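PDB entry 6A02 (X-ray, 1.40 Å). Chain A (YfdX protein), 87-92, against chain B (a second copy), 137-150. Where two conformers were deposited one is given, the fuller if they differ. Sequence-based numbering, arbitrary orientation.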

ATOM      1  N   VAL A  87      -1.474 -15.413   3.311  1.00 10.85           N
ATOM      2  CA  VAL A  87      -2.233 -16.496   3.923  1.00 13.43           C
ATOM      3  C   VAL A  87      -3.510 -15.926   4.525  1.00 14.68           C
ATOM      4  O   VAL A  87      -3.573 -14.755   4.922  1.00 19.14           O
ATOM      5  N   ALA A  88      -4.543 -16.763   4.579  1.00 12.37           N
ATOM      6  CA  ALA A  88      -5.799 -16.434   5.249  1.00 16.59           C
ATOM      7  C   ALA A  88      -6.156 -17.596   6.160  1.00 16.21           C
ATOM      8  O   ALA A  88      -6.465 -18.693   5.682  1.00 19.08           O
ATOM      9  N   GLU A  89      -6.123 -17.359   7.467  1.00 16.33           N
ATOM     10  CA  GLU A  89      -6.275 -18.412   8.461  1.00 18.62           C
ATOM     11  C   GLU A  89      -7.696 -18.417   9.016  1.00 18.79           C
ATOM     12  O   GLU A  89      -8.132 -17.432   9.617  1.00 19.29           O
ATOM     13  N   ASP A  90      -8.404 -19.525   8.813  1.00 16.81           N
ATOM     14  CA  ASP A  90      -9.681 -19.745   9.479  1.00 18.22           C
ATOM     15  C   ASP A  90      -9.439 -19.995  10.960  1.00 22.94           C
ATOM     16  O   ASP A  90      -8.358 -20.415  11.376  1.00 21.59           O
ATOM     17  N   TYR A  91     -10.462 -19.745  11.771  1.00 19.68           N
ATOM     18  CA  TYR A  91     -10.343 -20.094  13.179  1.00 20.30           C
ATOM     19  C   TYR A  91     -10.469 -21.603  13.351  1.00 23.50           C
ATOM     20  O   TYR A  91     -11.436 -22.216  12.889  1.00 21.19           O
ATOM     21  N   LEU A  92      -9.487 -22.200  14.018  1.00 22.80           N
ATOM     22  CA  LEU A  92      -9.548 -23.596  14.415  1.00 26.17           C
ATOM     23  C   LEU A  92      -9.200 -23.712  15.888  1.00 28.22           C
ATOM     24  O   LEU A  92      -8.420 -22.910  16.413  1.00 26.74           O
TER
ATOM     25  N   GLN B 137     -17.816 -15.636  -0.054  1.00 11.88           N
ATOM     26  CA  GLN B 137     -18.181 -16.574   1.001  1.00 12.43           C
ATOM     27  C   GLN B 137     -17.101 -16.644   2.067  1.00 11.54           C
ATOM     28  O   GLN B 137     -17.410 -16.747   3.259  1.00 12.95           O
ATOM     29  N   GLN B 138     -15.831 -16.570   1.664  1.00 11.15           N
ATOM     30  CA  GLN B 138     -14.747 -16.566   2.641  1.00 12.90           C
ATOM     31  C   GLN B 138     -14.831 -15.348   3.558  1.00 13.18           C
ATOM     32  O   GLN B 138     -14.592 -15.451   4.769  1.00 12.81           O
ATOM     33  N   THR B 139     -15.194 -14.188   3.007  1.00 10.42           N
ATOM     34  CA  THR B 139     -15.374 -13.009   3.851  1.00  9.83           C
ATOM     35  C   THR B 139     -16.581 -13.157   4.762  1.00 11.20           C
ATOM     36  O   THR B 139     -16.509 -12.818   5.949  1.00  9.40           O
ATOM     37  N   ARG B 140     -17.700 -13.662   4.230  1.00 10.39           N
ATOM     38  CA  ARG B 140     -18.868 -13.921   5.069  1.00 11.56           C
ATOM     39  C   ARG B 140     -18.503 -14.802   6.255  1.00 11.71           C
ATOM     40  O   ARG B 140     -18.884 -14.519   7.397  1.00 11.34           O
ATOM     41  N   LYS B 141     -17.751 -15.875   5.994  1.00 11.81           N
ATOM     42  CA  LYS B 141     -17.375 -16.797   7.064  1.00 13.75           C
ATOM     43  C   LYS B 141     -16.494 -16.117   8.104  1.00 13.42           C
ATOM     44  O   LYS B 141     -16.669 -16.336   9.305  1.00 12.80           O
ATOM     45  N   ASP B 142     -15.536 -15.295   7.667  1.00 12.38           N
ATOM     46  CA  ASP B 142     -14.720 -14.542   8.620  1.00 10.76           C
ATOM     47  C   ASP B 142     -15.592 -13.701   9.547  1.00 10.75           C
ATOM     48  O   ASP B 142     -15.368 -13.658  10.762  1.00 10.58           O
ATOM     49  N   VAL B 143     -16.585 -13.000   8.993  1.00  9.71           N
ATOM     50  CA  VAL B 143     -17.399 -12.100   9.807  1.00 10.45           C
ATOM     51  C   VAL B 143     -18.258 -12.883  10.787  1.00 11.30           C
ATOM     52  O   VAL B 143     -18.302 -12.571  11.982  1.00 10.98           O
ATOM     53  N   THR B 144     -18.962 -13.901  10.291  1.00 10.88           N
ATOM     54  CA  THR B 144     -19.843 -14.667  11.165  1.00 12.33           C
ATOM     55  C   THR B 144     -19.046 -15.369  12.252  1.00 11.53           C
ATOM     56  O   THR B 144     -19.459 -15.390  13.419  1.00 11.60           O
ATOM     57  N   THR B 145     -17.891 -15.931  11.891  1.00 10.80           N
ATOM     58  CA  THR B 145     -17.068 -16.605  12.887  1.00 10.42           C
ATOM     59  C   THR B 145     -16.484 -15.609  13.882  1.00 11.39           C
ATOM     60  O   THR B 145     -16.424 -15.890  15.082  1.00 11.34           O
ATOM     61  N   ALA B 146     -16.078 -14.423  13.415  1.00  9.95           N
ATOM     62  CA  ALA B 146     -15.573 -13.418  14.346  1.00  9.98           C
ATOM     63  C   ALA B 146     -16.640 -13.008  15.356  1.00  9.43           C
ATOM     64  O   ALA B 146     -16.340 -12.832  16.543  1.00 10.21           O
ATOM     65  N   LEU B 147     -17.887 -12.833  14.899  1.00  9.82           N
ATOM     66  CA  LEU B 147     -18.969 -12.510  15.828  1.00 10.19           C
ATOM     67  C   LEU B 147     -19.153 -13.621  16.854  1.00 11.98           C
ATOM     68  O   LEU B 147     -19.318 -13.351  18.053  1.00 11.35           O
ATOM     69  N   SER B 148     -19.103 -14.879  16.406  1.00 11.44           N
ATOM     70  CA  SER B 148     -19.216 -15.998  17.337  1.00 13.09           C
ATOM     71  C   SER B 148     -18.095 -15.973  18.367  1.00 13.53           C
ATOM     72  O   SER B 148     -18.325 -16.210  19.559  1.00 12.95           O
ATOM     73  N   LEU B 149     -16.867 -15.692  17.927  1.00 10.88           N
ATOM     74  CA  LEU B 149     -15.757 -15.579  18.865  1.00 10.53           C
ATOM     75  C   LEU B 149     -15.971 -14.424  19.833  1.00 11.85           C
ATOM     76  O   LEU B 149     -15.654 -14.537  21.025  1.00 12.04           O
ATOM     77  N   MET B 150     -16.507 -13.299  19.344  1.00 11.18           N
ATOM     78  CA  MET B 150     -16.820 -12.190  20.239  1.00 11.17           C
ATOM     79  C   MET B 150     -17.866 -12.599  21.275  1.00 12.42           C
ATOM     80  O   MET B 150     -17.728 -12.271  22.461  1.00 12.74           O
TER

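Two carboxylates face each other across this contact, OD1 of D90(A) lying 4.4 Å from OD1 of D142(B), and the pair illustrates how an interface can accommodate like charges when other groups share the load. Water 1 lies between them, within hydrogen-bonding reach of both, 2.8 Å from OD1 of D142(B) and 3.1 Å from OD1 of D90(A), the latter a weak bond; with more acceptors near than it has protons, it need not serve both at once. The other oxygen of D90(A) meets a cation: NZ of K141(B) donates to OD2 of D90(A) at 3.0 Å, a hydrogen bond within a salt bridge. K141(B) points toward the strand-to-loop segment and reaches it fully extended, t at all four chi angles. D90(A) and D142(B), both m, leave their backbones sideways, yet their ends draw nearer.

Apolar packing continues along the helix. Y91(A), t with chi2 of 83°, points toward chain B and offers a ring face to L149(B), an m, t rotamer whose CD2 sits 3.7 Å from the centroid of the Y91(A) ring, only 8° off its normal, a CH-pi contact. One helical turn earlier, CG2 of T145(B) lies 4.1 Å from CB of Y91(A), while OG1 of T145(B) donates to O of K141(B) at 2.8 Å. Near the start of the helical stretch, CB of A88(A) rests 3.6 Å from NE2 of Q138(B), whose t, t chain extends across.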

ATOM      1  CB  VAL A  87      -1.413 -17.261   4.983  1.00 15.83           C
ATOM      2  CG1 VAL A  87      -0.227 -17.941   4.334  1.00 14.82           C
ATOM      3  CG2 VAL A  87      -0.952 -16.309   6.083  1.00 17.97           C
ATOM      4  CB  ALA A  88      -6.913 -16.195   4.232  1.00 15.50           C
ATOM      5  CB  GLU A  89      -5.275 -18.204   9.593  1.00 19.16           C
ATOM      6  CG  GLU A  89      -3.833 -18.214   9.125  1.00 18.79           C
ATOM      7  CD  GLU A  89      -2.865 -18.409  10.268  1.00 26.08           C
ATOM      8  OE1 GLU A  89      -3.303 -18.823  11.362  1.00 32.43           O
ATOM      9  OE2 GLU A  89      -1.668 -18.146  10.074  1.00 23.46           O
ATOM     10  CB  ASP A  90     -10.344 -21.005   8.922  1.00 18.43           C
ATOM     11  CG  ASP A  90     -11.057 -20.774   7.605  1.00 23.85           C
ATOM     12  OD1 ASP A  90     -10.919 -19.679   7.014  1.00 27.18           O
ATOM     13  OD2 ASP A  90     -11.744 -21.712   7.143  1.00 35.39           O
ATOM     14  CB  TYR A  91     -11.398 -19.387  14.030  1.00 19.71           C
ATOM     15  CG  TYR A  91     -11.331 -19.847  15.470  1.00 18.96           C
ATOM     16  CD1 TYR A  91     -10.412 -19.296  16.349  1.00 18.07           C
ATOM     17  CD2 TYR A  91     -12.162 -20.858  15.938  1.00 21.66           C
ATOM     18  CE1 TYR A  91     -10.329 -19.727  17.664  1.00 23.46           C
ATOM     19  CE2 TYR A  91     -12.084 -21.298  17.249  1.00 21.11           C
ATOM     20  CZ  TYR A  91     -11.169 -20.724  18.107  1.00 23.85           C
ATOM     21  OH  TYR A  91     -11.092 -21.153  19.415  1.00 26.92           O
ATOM     22  CB  LEU A  92      -8.567 -24.460  13.608  1.00 27.59           C
ATOM     23  CG  LEU A  92      -9.016 -24.976  12.242  1.00 23.88           C
ATOM     24  CD1 LEU A  92      -8.010 -25.987  11.697  1.00 30.39           C
ATOM     25  CD2 LEU A  92     -10.416 -25.584  12.326  1.00 33.52           C
TER
ATOM     26  CB  GLN B 137     -18.496 -17.955   0.429  1.00 15.23           C
ATOM     27  CG  GLN B 137     -19.274 -18.837   1.403  1.00 20.60           C
ATOM     28  CD  GLN B 137     -20.565 -18.186   1.895  1.00 24.87           C
ATOM     29  OE1 GLN B 137     -21.331 -17.611   1.112  1.00 22.40           O
ATOM     30  NE2 GLN B 137     -20.805 -18.264   3.205  1.00 27.16           N
ATOM     31  CB  GLN B 138     -13.404 -16.658   1.915  1.00 11.26           C
ATOM     32  CG  GLN B 138     -12.185 -16.734   2.821  1.00 13.24           C
ATOM     33  CD  GLN B 138     -10.901 -17.065   2.055  1.00 15.67           C
ATOM     34  OE1 GLN B 138     -10.807 -16.877   0.833  1.00 14.16           O
ATOM     35  NE2 GLN B 138      -9.898 -17.553   2.781  1.00 17.81           N
ATOM     36  CB  THR B 139     -15.480 -11.741   3.000  1.00  9.46           C
ATOM     37  OG1 THR B 139     -14.339 -11.660   2.140  1.00  9.95           O
ATOM     38  CG2 THR B 139     -15.506 -10.485   3.876  1.00 10.06           C
ATOM     39  CB  ARG B 140     -19.971 -14.593   4.251  1.00 13.33           C
ATOM     40  CG  ARG B 140     -20.736 -13.655   3.360  1.00 12.36           C
ATOM     41  CD  ARG B 140     -21.598 -14.452   2.401  1.00 14.54           C
ATOM     42  NE  ARG B 140     -22.514 -13.601   1.650  1.00 13.38           N
ATOM     43  CZ  ARG B 140     -23.229 -14.021   0.615  1.00 16.68           C
ATOM     44  NH1 ARG B 140     -23.120 -15.282   0.211  1.00 16.21           N
ATOM     45  NH2 ARG B 140     -24.055 -13.187  -0.011  1.00 15.56           N
ATOM     46  CB  LYS B 141     -16.691 -18.039   6.493  1.00 14.25           C
ATOM     47  CG  LYS B 141     -16.349 -19.092   7.547  1.00 17.07           C
ATOM     48  CD  LYS B 141     -15.809 -20.362   6.901  1.00 21.41           C
ATOM     49  CE  LYS B 141     -15.371 -21.382   7.942  1.00 30.26           C
ATOM     50  NZ  LYS B 141     -14.627 -22.511   7.308  1.00 31.25           N
ATOM     51  CB  ASP B 142     -13.743 -13.621   7.884  1.00 10.00           C
ATOM     52  CG  ASP B 142     -12.630 -14.355   7.154  1.00 14.99           C
ATOM     53  OD1 ASP B 142     -12.378 -15.549   7.431  1.00 16.99           O
ATOM     54  OD2 ASP B 142     -11.985 -13.692   6.300  1.00 12.31           O
ATOM     55  CB  VAL B 143     -18.248 -11.177   8.920  1.00 10.44           C
ATOM     56  CG1 VAL B 143     -19.176 -10.317   9.783  1.00 14.20           C
ATOM     57  CG2 VAL B 143     -17.339 -10.300   8.101  1.00 13.52           C
ATOM     58  CB  THR B 144     -20.644 -15.671  10.345  1.00 15.13           C
ATOM     59  OG1 THR B 144     -21.491 -14.960   9.436  1.00 18.70           O
ATOM     60  CG2 THR B 144     -21.507 -16.524  11.265  1.00 16.32           C
ATOM     61  CB  THR B 145     -15.978 -17.440  12.209  1.00 11.20           C
ATOM     62  OG1 THR B 145     -16.576 -18.320  11.249  1.00 15.65           O
ATOM     63  CG2 THR B 145     -15.246 -18.277  13.244  1.00 13.41           C
ATOM     64  CB  ALA B 146     -15.050 -12.193  13.588  1.00 10.18           C
ATOM     65  CB  LEU B 147     -20.268 -12.264  15.063  1.00 12.38           C
ATOM     66  CG  LEU B 147     -20.455 -10.870  14.488  1.00 16.33           C
ATOM     67  CD1 LEU B 147     -21.620 -10.877  13.516  1.00 15.46           C
ATOM     68  CD2 LEU B 147     -20.672  -9.862  15.612  1.00 14.05           C
ATOM     69  CB  SER B 148     -19.197 -17.311  16.559  1.00 13.35           C
ATOM     70  OG  SER B 148     -20.331 -17.423  15.713  0.55 17.46           O
ATOM     71  CB  LEU B 149     -14.441 -15.405  18.096  1.00 10.97           C
ATOM     72  CG  LEU B 149     -14.000 -16.643  17.316  1.00 10.74           C
ATOM     73  CD1 LEU B 149     -12.920 -16.291  16.296  1.00 10.69           C
ATOM     74  CD2 LEU B 149     -13.495 -17.728  18.266  1.00 14.51           C
ATOM     75  CB  MET B 150     -17.279 -10.970  19.444  1.00 11.74           C
ATOM     76  CG  MET B 150     -16.169 -10.341  18.587  1.00 10.51           C
ATOM     77  SD  MET B 150     -16.791  -8.882  17.722  1.00 12.54           S
ATOM     78  CE  MET B 150     -15.681  -8.833  16.298  1.00 10.08           C
TER
HETATM   79  O   HOH W   1     -13.159 -18.090   8.388  1.00 24.44           O